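Local coordinates for PilM (Pseudomonas aeruginosa, PDB 3HG9), which is of unknown function but probably takes part in building plasmid-encoded type IV pili, at the interface of chains A and B. Residues are numbered along the deposited sequence; one frame, centred on the assembly and turned at random. Chains: chain A/B, PilM.

Contact 1: the interface of chains A and B. Residues chain A 92, 118-119; chain B 68-70, 73, 77-78.
A:Val119 pushes its two methyl branches into an apolar seat formed by B:Pro73, B:Leu77 and B:Ala78, where two copies of this PilM-family protein join edge to edge through an antiparallel beta bridge. CG1 stands anti to the backbone N (chi1 179°), which leaves CG2 anti to the carbonyl carbon and turns CG2 toward B:Pro73 and CG1 toward B:Ala78, with B:Leu77 CD2 reaching both. A:Val119 CG2 lies close against the pyrrolidine ring of B:Pro73, 3.3 Å from its CB. The tip of B:Leu77 crosses the valine at an angle: its CD2 methyl packs 3.6 Å from A:Val119 CB and is equally near CG2, so this one branch touches both the fork and an arm of the valine. A:Val119 CG1 faces the start of helix 77-83, with 4.0 Å to CA of B:Ala78. Farther out, A:Val92 of strand 88-93 makes a looser contact, its CG1 being 4.4 Å from CB of B:Ala78.

Toward the polar rim, the backbone of A:Val119, at the start of strand 119-123, pairs with that of B:Ile70, the last residue of strand 65-70. A:Val119 N donates to B:Ile70 O at 2.8 Å, and B:Ile70 N returns a bond to A:Val119 O at 3.0 Å, the two together making the antiparallel bridge.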
loop_
_atom_site.group_PDB
_atom_site.type_symbol
_atom_site.label_atom_id
_atom_site.label_comp_id
_atom_site.label_asym_id
_atom_site.label_seq_id
_atom_site.Cartn_x
_atom_site.Cartn_y
_atom_site.Cartn_z
ATOM N N VAL A 92 -13.548 -4.084 -0.875
ATOM C CA VAL A 92 -14.590 -4.904 -1.544
ATOM C C VAL A 92 -15.082 -4.179 -2.759
ATOM O O VAL A 92 -15.156 -2.939 -2.737
ATOM C CB VAL A 92 -15.850 -5.244 -0.633
ATOM C CG1 VAL A 92 -15.462 -5.481 0.866
ATOM C CG2 VAL A 92 -17.007 -4.217 -0.816
ATOM N N ALA A 118 -16.964 -9.044 -4.173
ATOM C CA ALA A 118 -15.764 -9.851 -3.826
ATOM C C ALA A 118 -14.879 -9.184 -2.736
ATOM O O ALA A 118 -14.975 -7.952 -2.522
ATOM C CB ALA A 118 -14.948 -10.123 -5.064
ATOM N N VAL A 119 -14.015 -9.949 -2.070
ATOM C CA VAL A 119 -12.951 -9.277 -1.265
ATOM C C VAL A 119 -11.626 -9.236 -2.060
ATOM O O VAL A 119 -11.288 -10.242 -2.660
ATOM C CB VAL A 119 -12.777 -9.912 0.146
ATOM C CG1 VAL A 119 -11.659 -9.212 0.949
ATOM C CG2 VAL A 119 -14.048 -9.805 0.891
ATOM N N ALA B 68 -5.685 -10.219 -5.894
ATOM C CA ALA B 68 -6.125 -11.556 -5.504
ATOM C C ALA B 68 -7.487 -11.391 -4.856
ATOM O O ALA B 68 -7.630 -10.470 -4.044
ATOM C CB ALA B 68 -5.108 -12.169 -4.486
ATOM N N PHE B 69 -8.488 -12.204 -5.213
ATOM C CA PHE B 69 -9.835 -11.954 -4.720
ATOM C C PHE B 69 -10.693 -13.169 -4.461
ATOM O O PHE B 69 -10.714 -14.109 -5.241
ATOM C CB PHE B 69 -10.602 -11.020 -5.661
ATOM C CG PHE B 69 -10.595 -11.438 -7.109
ATOM C CD1 PHE B 69 -11.678 -12.151 -7.652
ATOM C CD2 PHE B 69 -9.520 -11.066 -7.945
ATOM C CE1 PHE B 69 -11.689 -12.520 -8.987
ATOM C CE2 PHE B 69 -9.495 -11.432 -9.297
ATOM C CZ PHE B 69 -10.600 -12.176 -9.839
ATOM N N ILE B 70 -11.395 -13.138 -3.338
ATOM C CA ILE B 70 -12.455 -14.091 -3.097
ATOM C C ILE B 70 -13.757 -13.493 -3.576
ATOM O O ILE B 70 -14.278 -12.540 -3.004
ATOM C CB ILE B 70 -12.511 -14.621 -1.656
ATOM C CG1 ILE B 70 -11.630 -15.862 -1.576
ATOM C CG2 ILE B 70 -13.920 -15.135 -1.280
ATOM C CD1 ILE B 70 -10.185 -15.594 -1.306
ATOM N N PRO B 73 -17.594 -13.283 -0.487
ATOM C CA PRO B 73 -16.788 -13.454 0.711
ATOM C C PRO B 73 -17.558 -14.127 1.809
ATOM O O PRO B 73 -18.783 -14.161 1.745
ATOM C CB PRO B 73 -16.469 -12.013 1.123
ATOM C CG PRO B 73 -17.693 -11.245 0.685
ATOM C CD PRO B 73 -18.287 -11.987 -0.519
ATOM N N LEU B 77 -13.755 -11.285 6.781
ATOM C CA LEU B 77 -12.648 -11.644 5.842
ATOM C C LEU B 77 -11.965 -10.402 5.322
ATOM O O LEU B 77 -10.739 -10.413 5.085
ATOM C CB LEU B 77 -13.154 -12.455 4.598
ATOM C CG LEU B 77 -12.108 -12.593 3.471
ATOM C CD1 LEU B 77 -10.946 -13.561 3.759
ATOM C CD2 LEU B 77 -12.672 -12.942 2.126
ATOM N N ALA B 78 -12.763 -9.353 5.084
ATOM C CA ALA B 78 -12.227 -8.030 4.682
ATOM C C ALA B 78 -11.359 -7.557 5.820
ATOM O O ALA B 78 -10.116 -7.381 5.698
ATOM C CB ALA B 78 -13.365 -7.057 4.449
#

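Contact 2: the interface of chains A and B. Residues chain A 89-90, 119, 121; chain B 19, 23, 78, 81-82, 85.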
loop_
_atom_site.group_PDB
_atom_site.type_symbol
_atom_site.label_atom_id
_atom_site.label_comp_id
_atom_site.label_asym_id
_atom_site.label_seq_id
_atom_site.Cartn_x
_atom_site.Cartn_y
_atom_site.Cartn_z
ATOM N N LEU A 89 -3.495 -1.996 -1.303
ATOM C CA LEU A 89 -4.769 -1.730 -0.677
ATOM C C LEU A 89 -5.584 -2.962 -0.505
ATOM O O LEU A 89 -5.291 -4.005 -1.136
ATOM C CB LEU A 89 -5.613 -0.809 -1.516
ATOM C CG LEU A 89 -5.056 0.576 -1.577
ATOM C CD1 LEU A 89 -4.293 0.736 -2.981
ATOM C CD2 LEU A 89 -6.218 1.411 -1.411
ATOM N N VAL A 90 -6.611 -2.826 0.337
ATOM C CA VAL A 90 -7.590 -3.867 0.592
ATOM C C VAL A 90 -9.007 -3.262 0.599
ATOM O O VAL A 90 -9.233 -2.211 1.260
ATOM C CB VAL A 90 -7.237 -4.600 1.924
ATOM C CG1 VAL A 90 -8.328 -5.539 2.375
ATOM C CG2 VAL A 90 -5.949 -5.404 1.725
ATOM N N VAL A 119 -14.015 -9.949 -2.070
ATOM C CA VAL A 119 -12.951 -9.277 -1.265
ATOM C C VAL A 119 -11.626 -9.236 -2.060
ATOM O O VAL A 119 -11.288 -10.242 -2.660
ATOM C CB VAL A 119 -12.777 -9.912 0.146
ATOM C CG1 VAL A 119 -11.659 -9.212 0.949
ATOM C CG2 VAL A 119 -14.048 -9.805 0.891
ATOM N N ALA A 121 -7.424 -7.746 -2.524
ATOM C CA ALA A 121 -6.275 -7.014 -2.177
ATOM C C ALA A 121 -5.536 -6.689 -3.436
ATOM O O ALA A 121 -5.406 -7.565 -4.303
ATOM C CB ALA A 121 -5.453 -7.837 -1.277
ATOM N N LEU B 19 -4.977 -15.941 1.047
ATOM C CA LEU B 19 -5.085 -14.863 0.121
ATOM C C LEU B 19 -3.750 -14.059 0.033
ATOM O O LEU B 19 -3.185 -13.879 -1.059
ATOM C CB LEU B 19 -6.248 -13.965 0.535
ATOM C CG LEU B 19 -6.533 -12.920 -0.555
ATOM C CD1 LEU B 19 -8.058 -12.707 -0.619
ATOM C CD2 LEU B 19 -5.860 -11.561 -0.299
ATOM N N ARG B 23 -1.546 -13.712 -3.285
ATOM C CA ARG B 23 -1.273 -12.380 -3.789
ATOM C C ARG B 23 0.223 -12.147 -4.077
ATOM O O ARG B 23 0.621 -11.599 -5.140
ATOM C CB ARG B 23 -1.790 -11.278 -2.826
ATOM C CG ARG B 23 -1.669 -9.880 -3.492
ATOM C CD ARG B 23 -2.213 -8.771 -2.678
ATOM N NE ARG B 23 -1.235 -8.270 -1.706
ATOM C CZ ARG B 23 -1.402 -7.169 -0.972
ATOM N NH1 ARG B 23 -2.512 -6.464 -1.133
ATOM N NH2 ARG B 23 -0.469 -6.778 -0.064
ATOM N N ALA B 78 -12.763 -9.353 5.084
ATOM C CA ALA B 78 -12.227 -8.030 4.682
ATOM C C ALA B 78 -11.359 -7.557 5.820
ATOM O O ALA B 78 -10.116 -7.381 5.698
ATOM C CB ALA B 78 -13.365 -7.057 4.449
ATOM N N VAL B 81 -8.242 -9.432 6.560
ATOM C CA VAL B 81 -7.223 -9.225 5.496
ATOM C C VAL B 81 -6.590 -7.849 5.534
ATOM O O VAL B 81 -5.406 -7.700 5.272
ATOM C CB VAL B 81 -7.835 -9.330 4.086
ATOM C CG1 VAL B 81 -6.878 -8.706 3.066
ATOM C CG2 VAL B 81 -8.153 -10.828 3.743
ATOM N N ASP B 82 -7.415 -6.831 5.782
ATOM C CA ASP B 82 -6.961 -5.435 5.843
ATOM C C ASP B 82 -5.889 -5.401 6.936
ATOM O O ASP B 82 -4.768 -4.903 6.758
ATOM C CB ASP B 82 -8.218 -4.626 6.171
ATOM C CG ASP B 82 -7.980 -3.164 6.430
ATOM O OD1 ASP B 82 -7.896 -2.376 5.430
ATOM O OD2 ASP B 82 -8.045 -2.793 7.642
ATOM N N THR B 85 -2.225 -6.719 6.192
ATOM C CA THR B 85 -1.621 -6.101 4.991
ATOM C C THR B 85 -0.700 -4.914 5.308
ATOM O O THR B 85 0.486 -4.963 4.989
ATOM C CB THR B 85 -2.678 -5.721 3.904
ATOM O OG1 THR B 85 -3.817 -5.110 4.516
ATOM C CG2 THR B 85 -3.155 -6.974 3.139
#
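Both methyls of A:Val90 press on the end of helix 77-83 and the turn that follows it in chain B, in a strand-on-helix patch between the two PilM-family chains of the deposited assembly. A:Val90 CG1, anti to the backbone N (chi1 171°), meets CG1 of B:Val81 at 3.6 Å and also rests on the helix backbone, 3.7 Å from CA of B:Asp82. The other branch, A:Val90 CG2, is directed at B:Thr85, whose methyl CG2 is 3.5 Å away. The fork spans B:Val81 and B:Asp82 on the helix and B:Thr85 beyond its end, crossing B:Val81 and B:Thr85 at an angle.

On the neighbouring strand 119-123, two residues beyond A:Val119, A:Ala121 points its CB at the long helix 12-31 of chain B. The methyl CD2 of B:Leu19 comes to 3.9 Å from A:Ala121 CB, and CD of B:Arg23 to 3.7 Å from the same CB. The arginine chain is extended until it bends at chi3 (85°), which swings the guanidinium past the alanine; NH1 skirts the methyl, and A:Leu89 O lies at the edge of the guanidinium, in its plane but 3.7 Å from B:Arg23 NH1, longer than a hydrogen bond.

Behind the first shell, the B:Thr85 hydroxyl turns back to its own helix. OG1 donates to B:Val81 O at 3.1 Å, in the carbonyl plane and on a lone pair. A second bond, to B:Asp82 O, is modelled doubtfully short.

Contact 3: the interface of chains A and B. Residues chain A 109-111, 120, 122; chain B 60, 62, 65, 67.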
loop_
_atom_site.group_PDB
_atom_site.type_symbol
_atom_site.label_atom_id
_atom_site.label_comp_id
_atom_site.label_asym_id
_atom_site.label_seq_id
_atom_site.Cartn_x
_atom_site.Cartn_y
_atom_site.Cartn_z
ATOM N N ALA A 109 -9.362 1.216 -11.479
ATOM C CA ALA A 109 -9.822 0.435 -12.645
ATOM C C ALA A 109 -10.077 -1.019 -12.297
ATOM O O ALA A 109 -9.159 -1.798 -12.456
ATOM C CB ALA A 109 -8.693 0.455 -13.707
ATOM N N LEU A 110 -11.257 -1.446 -11.856
ATOM C CA LEU A 110 -11.280 -2.835 -11.391
ATOM C C LEU A 110 -11.508 -3.868 -12.537
ATOM O O LEU A 110 -12.623 -4.056 -12.974
ATOM C CB LEU A 110 -12.231 -3.027 -10.209
ATOM C CG LEU A 110 -11.630 -2.672 -8.837
ATOM C CD1 LEU A 110 -12.468 -3.232 -7.665
ATOM C CD2 LEU A 110 -10.145 -3.035 -8.747
ATOM N N PRO A 111 -10.433 -4.548 -12.999
ATOM C CA PRO A 111 -10.484 -5.446 -14.123
ATOM C C PRO A 111 -11.846 -6.151 -14.239
ATOM O O PRO A 111 -12.549 -6.334 -13.243
ATOM C CB PRO A 111 -9.441 -6.492 -13.751
ATOM C CG PRO A 111 -8.425 -5.779 -12.984
ATOM C CD PRO A 111 -9.178 -4.729 -12.231
ATOM N N VAL A 120 -10.918 -8.096 -2.057
ATOM C CA VAL A 120 -9.820 -7.807 -3.036
ATOM C C VAL A 120 -8.593 -7.125 -2.414
ATOM O O VAL A 120 -8.701 -6.002 -1.849
ATOM C CB VAL A 120 -10.194 -6.706 -4.050
ATOM C CG1 VAL A 120 -9.186 -6.658 -5.177
ATOM C CG2 VAL A 120 -11.606 -6.865 -4.584
ATOM N N VAL A 122 -5.008 -5.460 -3.528
ATOM C CA VAL A 122 -4.257 -5.033 -4.719
ATOM C C VAL A 122 -2.780 -4.801 -4.438
ATOM O O VAL A 122 -2.470 -4.362 -3.367
ATOM C CB VAL A 122 -4.815 -3.713 -5.244
ATOM C CG1 VAL A 122 -4.125 -3.328 -6.577
ATOM C CG2 VAL A 122 -6.367 -3.775 -5.391
ATOM N N TYR B 60 -5.683 -11.972 -10.605
ATOM C CA TYR B 60 -5.667 -11.350 -11.947
ATOM C C TYR B 60 -4.441 -10.413 -12.039
ATOM O O TYR B 60 -3.784 -10.097 -11.034
ATOM C CB TYR B 60 -6.974 -10.548 -12.162
ATOM C CG TYR B 60 -7.406 -10.259 -13.601
ATOM C CD1 TYR B 60 -7.672 -11.313 -14.487
ATOM C CD2 TYR B 60 -7.603 -8.946 -14.070
ATOM C CE1 TYR B 60 -8.073 -11.075 -15.817
ATOM C CE2 TYR B 60 -8.014 -8.701 -15.394
ATOM C CZ TYR B 60 -8.251 -9.788 -16.263
ATOM O OH TYR B 60 -8.648 -9.664 -17.588
ATOM N N ALA B 62 -3.425 -6.745 -14.187
ATOM C CA ALA B 62 -3.894 -5.730 -15.091
ATOM C C ALA B 62 -2.934 -4.536 -14.860
ATOM O O ALA B 62 -2.681 -4.163 -13.706
ATOM C CB ALA B 62 -5.332 -5.383 -14.766
ATOM N N THR B 65 0.292 -4.593 -12.226
ATOM C CA THR B 65 -0.245 -4.617 -10.879
ATOM C C THR B 65 -1.128 -5.852 -10.761
ATOM O O THR B 65 -1.853 -6.195 -11.730
ATOM C CB THR B 65 -1.248 -3.498 -10.630
ATOM O OG1 THR B 65 -2.567 -4.054 -10.706
ATOM C CG2 THR B 65 -1.086 -2.310 -11.589
ATOM N N TYR B 67 -4.109 -8.399 -8.521
ATOM C CA TYR B 67 -5.135 -8.508 -7.540
ATOM C C TYR B 67 -5.386 -9.964 -7.156
ATOM O O TYR B 67 -5.355 -10.852 -8.011
ATOM C CB TYR B 67 -6.393 -7.974 -8.140
ATOM C CG TYR B 67 -6.219 -6.774 -9.011
ATOM C CD1 TYR B 67 -6.898 -5.598 -8.724
ATOM C CD2 TYR B 67 -5.421 -6.803 -10.135
ATOM C CE1 TYR B 67 -6.791 -4.449 -9.548
ATOM C CE2 TYR B 67 -5.293 -5.671 -10.942
ATOM C CZ TYR B 67 -5.987 -4.497 -10.654
ATOM O OH TYR B 67 -5.854 -3.335 -11.467
#
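B:Tyr67 meets A:Pro111 with its ring swung beside its own backbone N and anti to the carbonyl carbon (chi1 -38°), while B:Tyr60 takes the opposite choice, with CG anti to N (chi1 -158°). B:Tyr67 and B:Ala62 receive the proline, with B:Tyr60 close by. A:Pro111 CG lies over one face of the B:Tyr67 ring, offset toward the rim and 3.9 Å from the centroid, in a CH-pi contact. Its neighbour CD in A:Pro111 sits 3.6 Å from CZ, the hydroxyl-bearing carbon of B:Tyr67. A:Pro111 CG also packs against the methyl of B:Ala62, with 3.6 Å to CB. Against B:Tyr60 the proline slides past in the opposite direction; the approach of its CB to that ring is modelled too close, and its detail is doubtful.

The ring of B:Tyr67 has further neighbours in chain A. CD2 of A:Leu110 crosses toward CE1 of B:Tyr67 at 3.7 Å. A:Val122 runs alongside, pointing the same way, and brings CG2 to within 3.8 Å of B:Tyr67 CD1. On the partner's own side, B:Thr65 OG1 donates to B:Ala62 O at 3.0 Å, nearly straight on to the carbonyl, a bond that braces the turn between strands 57-62 and 65-70.

The site lies over a face of the sheet continued across the chains: A:Val122 and B:Tyr67 form an antiparallel bridge between strands 119-123 and 65-70, while the loop carrying A:Pro111 lies against B:Tyr67.

Contact 1 and contact 2 have centres of their C-alpha atoms about 7 Å apart and share A:Val119 and B:Ala78; contact 3 lies about 12 Å from each. Strand 119-123 of chain A runs through all of them: alternate side chains turn toward the helices of chain B in contacts 1 and 2, and those between toward B:Tyr67 in contact 3. Strand 65-70 of chain B links contacts 1 and 3 through bridges in one antiparallel register. Two-fold symmetry repeats the set with the chains exchanged. Such intimate strand pairing would suit a stable dimer, although the structure alone does not establish one in the cell.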